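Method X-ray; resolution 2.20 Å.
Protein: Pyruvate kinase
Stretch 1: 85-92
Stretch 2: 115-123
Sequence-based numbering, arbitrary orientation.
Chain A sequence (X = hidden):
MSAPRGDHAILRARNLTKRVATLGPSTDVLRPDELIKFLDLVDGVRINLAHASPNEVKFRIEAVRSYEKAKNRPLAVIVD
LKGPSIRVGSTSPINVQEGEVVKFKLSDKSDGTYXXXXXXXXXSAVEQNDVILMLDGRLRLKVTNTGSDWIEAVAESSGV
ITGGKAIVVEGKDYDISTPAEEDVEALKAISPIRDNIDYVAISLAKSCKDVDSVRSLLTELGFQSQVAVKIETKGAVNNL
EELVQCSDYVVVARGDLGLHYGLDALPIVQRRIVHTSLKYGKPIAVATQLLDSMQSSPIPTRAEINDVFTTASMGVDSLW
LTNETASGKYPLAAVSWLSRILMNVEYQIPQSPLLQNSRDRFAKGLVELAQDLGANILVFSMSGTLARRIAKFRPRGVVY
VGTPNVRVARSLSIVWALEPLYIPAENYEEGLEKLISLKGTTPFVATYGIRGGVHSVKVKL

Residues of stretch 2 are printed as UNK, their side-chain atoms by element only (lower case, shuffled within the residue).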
# COMPACT_ATOMS: atom_id res chain seq x y z
N SER A 85 11.94 48.12 -6.89
CA SER A 85 13.34 47.98 -6.56
C SER A 85 13.66 49.17 -5.71
O SER A 85 12.95 50.20 -5.78
CB SER A 85 14.19 48.01 -7.83
OG SER A 85 13.98 49.24 -8.52
N ILE A 86 14.71 49.04 -4.92
CA ILE A 86 15.28 50.18 -4.22
C ILE A 86 16.63 50.46 -4.84
O ILE A 86 17.47 49.57 -4.94
CB ILE A 86 15.38 49.94 -2.68
CG1 ILE A 86 13.98 49.80 -2.07
CG2 ILE A 86 16.18 51.06 -2.01
CD1 ILE A 86 13.95 49.63 -0.54
N ARG A 87 16.83 51.71 -5.28
CA ARG A 87 18.06 52.07 -5.97
C ARG A 87 18.76 53.24 -5.31
O ARG A 87 18.10 54.08 -4.70
CB ARG A 87 17.77 52.37 -7.44
CG ARG A 87 17.35 51.12 -8.19
CD ARG A 87 16.73 51.40 -9.55
NE ARG A 87 16.38 50.11 -10.15
CZ ARG A 87 17.22 49.34 -10.84
NH1 ARG A 87 18.47 49.72 -11.06
NH2 ARG A 87 16.80 48.18 -11.33
N VAL A 88 20.08 53.29 -5.43
CA VAL A 88 20.85 54.42 -4.95
C VAL A 88 20.27 55.67 -5.65
O VAL A 88 19.93 55.62 -6.84
CB VAL A 88 22.35 54.26 -5.27
CG1 VAL A 88 23.15 55.48 -4.84
CG2 VAL A 88 22.92 52.98 -4.63
N GLY A 89 20.14 56.76 -4.90
CA GLY A 89 19.66 58.02 -5.46
C GLY A 89 20.77 58.78 -6.17
O GLY A 89 21.84 58.23 -6.47
N SER A 90 20.53 60.06 -6.44
CA SER A 90 21.47 60.86 -7.20
C SER A 90 22.75 61.18 -6.41
O SER A 90 22.72 61.67 -5.28
CB SER A 90 20.77 62.13 -7.74
OG SER A 90 21.75 63.09 -8.09
N THR A 91 23.89 60.89 -7.04
CA THR A 91 25.21 61.06 -6.43
C THR A 91 26.27 60.87 -7.53
O THR A 91 26.07 60.12 -8.48
CB THR A 91 25.46 60.03 -5.21
OG1 THR A 91 26.68 60.35 -4.51
CG2 THR A 91 25.53 58.60 -5.67
N SER A 92 27.40 61.56 -7.38
CA SER A 92 28.61 61.22 -8.12
C SER A 92 29.08 59.85 -7.63
O SER A 92 28.76 59.45 -6.49
CB SER A 92 29.67 62.28 -7.86
OG SER A 92 29.86 62.43 -6.45
N UNK A 115 25.75 57.51 1.01
CA UNK A 115 24.98 56.85 -0.05
C UNK A 115 23.50 57.18 0.16
O UNK A 115 22.94 56.88 1.21
c UNK A 115 26.58 54.82 0.08
c UNK A 115 27.60 55.58 -0.77
c UNK A 115 24.45 54.67 -1.31
c UNK A 115 25.13 55.29 -0.07
N UNK A 116 22.87 57.82 -0.86
CA UNK A 116 21.48 58.14 -0.71
C UNK A 116 20.54 56.98 -1.11
O UNK A 116 20.66 56.39 -2.20
c UNK A 116 23.41 58.27 -2.16
c UNK A 116 21.32 59.35 -1.63
c UNK A 116 22.32 59.13 -2.71
N UNK A 117 19.61 56.64 -0.22
CA UNK A 117 18.63 55.59 -0.50
C UNK A 117 17.23 56.19 -0.33
O UNK A 117 16.80 56.43 0.80
c UNK A 117 20.27 53.88 0.38
c UNK A 117 17.91 53.24 -0.04
c UNK A 117 18.82 54.37 0.41
N UNK A 118 16.52 56.47 -1.45
CA UNK A 118 15.24 57.17 -1.38
C UNK A 118 14.02 56.30 -1.04
O UNK A 118 12.94 56.49 -1.58
c UNK A 118 15.11 57.78 -2.78
c UNK A 118 15.75 56.82 -3.65
c UNK A 118 16.93 56.26 -2.85
N UNK A 119 14.18 55.36 -0.12
CA UNK A 119 13.04 54.53 0.25
C UNK A 119 13.11 54.09 1.70
O UNK A 119 14.06 53.39 2.08
o UNK A 119 10.78 52.79 0.24
n UNK A 119 11.05 52.48 -1.97
c UNK A 119 11.49 52.82 -0.77
c UNK A 119 12.92 53.32 -0.67
N UNK A 120 12.13 54.51 2.50
CA UNK A 120 12.13 54.18 3.93
C UNK A 120 12.07 52.67 4.19
O UNK A 120 12.56 52.21 5.21
c UNK A 120 10.04 55.31 7.02
c UNK A 120 11.32 55.06 6.23
c UNK A 120 11.00 54.88 4.70
c UNK A 120 10.26 55.28 8.56
n UNK A 120 10.61 56.63 9.13
N UNK A 121 11.45 51.92 3.27
CA UNK A 121 11.36 50.47 3.40
C UNK A 121 12.74 49.80 3.54
O UNK A 121 12.85 48.76 4.19
c UNK A 121 10.58 49.86 2.24
N UNK A 122 13.78 50.42 2.96
CA UNK A 122 15.16 49.94 3.15
C UNK A 122 15.52 50.06 4.63
O UNK A 122 16.05 49.11 5.24
c UNK A 122 17.62 50.35 2.53
c UNK A 122 20.31 49.61 2.94
c UNK A 122 19.80 50.81 3.50
c UNK A 122 19.47 48.79 2.20
c UNK A 122 18.47 51.15 3.28
c UNK A 122 18.14 49.16 1.99
c UNK A 122 16.16 50.75 2.30
N UNK A 123 15.22 51.20 5.22
CA UNK A 123 15.58 51.44 6.62
C UNK A 123 14.75 50.59 7.59
O UNK A 123 15.29 50.11 8.58
c UNK A 123 16.23 54.16 4.80
c UNK A 123 15.63 52.95 6.93
c UNK A 123 16.62 53.66 6.05
c UNK A 123 18.50 54.85 4.33
c UNK A 123 17.16 54.76 3.95
c UNK A 123 17.96 53.73 6.41
c UNK A 123 18.90 54.33 5.56

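Position 115 carries four side-chain carbons, forked at the first, with one arm two carbons long; the single-carbon arm lies near Val 88. That beta-branched, unequal fork is isoleucine. Ile 115 CG2 lies 3.8 Å from Val 88 CG1, an apolar contact at the start of the strand.

At position 116 three carbons close a ring onto the backbone N, and both ring and carbonyl meet stretch 1, near Val 88, Gly 89 and Ser 90. Such a ring defines proline. Pro 116 CG approaches Ser 90 O at 3.6 Å, and Pro 116 CD lies 3.9 Å from Val 88 CG1. Having no N-H, the residue cannot donate from its backbone, but its carbonyl accepts from Gly 89 N: the distance from Gly 89 N to Pro 116 O is 2.8 Å and the angle at hydrogen is 171°, close to linear.

Position 117 has three carbons, one at the branch carrying two others with no extension, and one of these two packs against Ile 86; hence valine. Val 117 CG1 is 3.4 Å from Ile 86 CG2, a tight apolar contact.

Position 118 again shows three carbons closing on the backbone N, one of them close to the carbonyl of Arg 87: a second proline. Its CB points sideways, yet Pro 118 CD comes within 3.1 Å of Arg 87 O. This is a close approach by carbon, not a hydrogen bond.

Position 119 has two carbons, the second bearing one oxygen and one nitrogen; its CB sits 3.8 Å from Ile 86 CD1. This short amide is asparagine. Asn 119 OD1 accepts from the backbone N of position 121 at 3.2 Å and 155°, capping the helix that follows.

Position 120 shows four carbons in a row ending in nitrogen; its CB points away from stretch 1, and the side chain makes no contact there. This is lysine.

Position 121 has a single carbon, its CB, 4.4 Å from Ile 86 CD1, which identifies alanine.

Position 122 has one carbon followed by a six-carbon ring without a hydroxyl; its CB lies 3.8 Å from Ile 86 CD1, but the ring leads away. It is phenylalanine.

Position 123 has the same composition and lies beyond contact distance of stretch 1, a second phenylalanine.

The contact buries 426 Å², both sides summed. One hydrogen bond, Gly 89 N to Pro 116 O, joins the backbones, and the same oxygen receives a CA-H contact from Val 88 CA at 3.4 Å. Ile 86 extends the packing from strand to helix: its CG2 meets Val 117, while its CD1 reaches the capping residue and the first helical turn. Val 88 adds apolar contacts with Ile 115 and Pro 116.

Stretch 2, residues 115-123: IPVPNKAFF
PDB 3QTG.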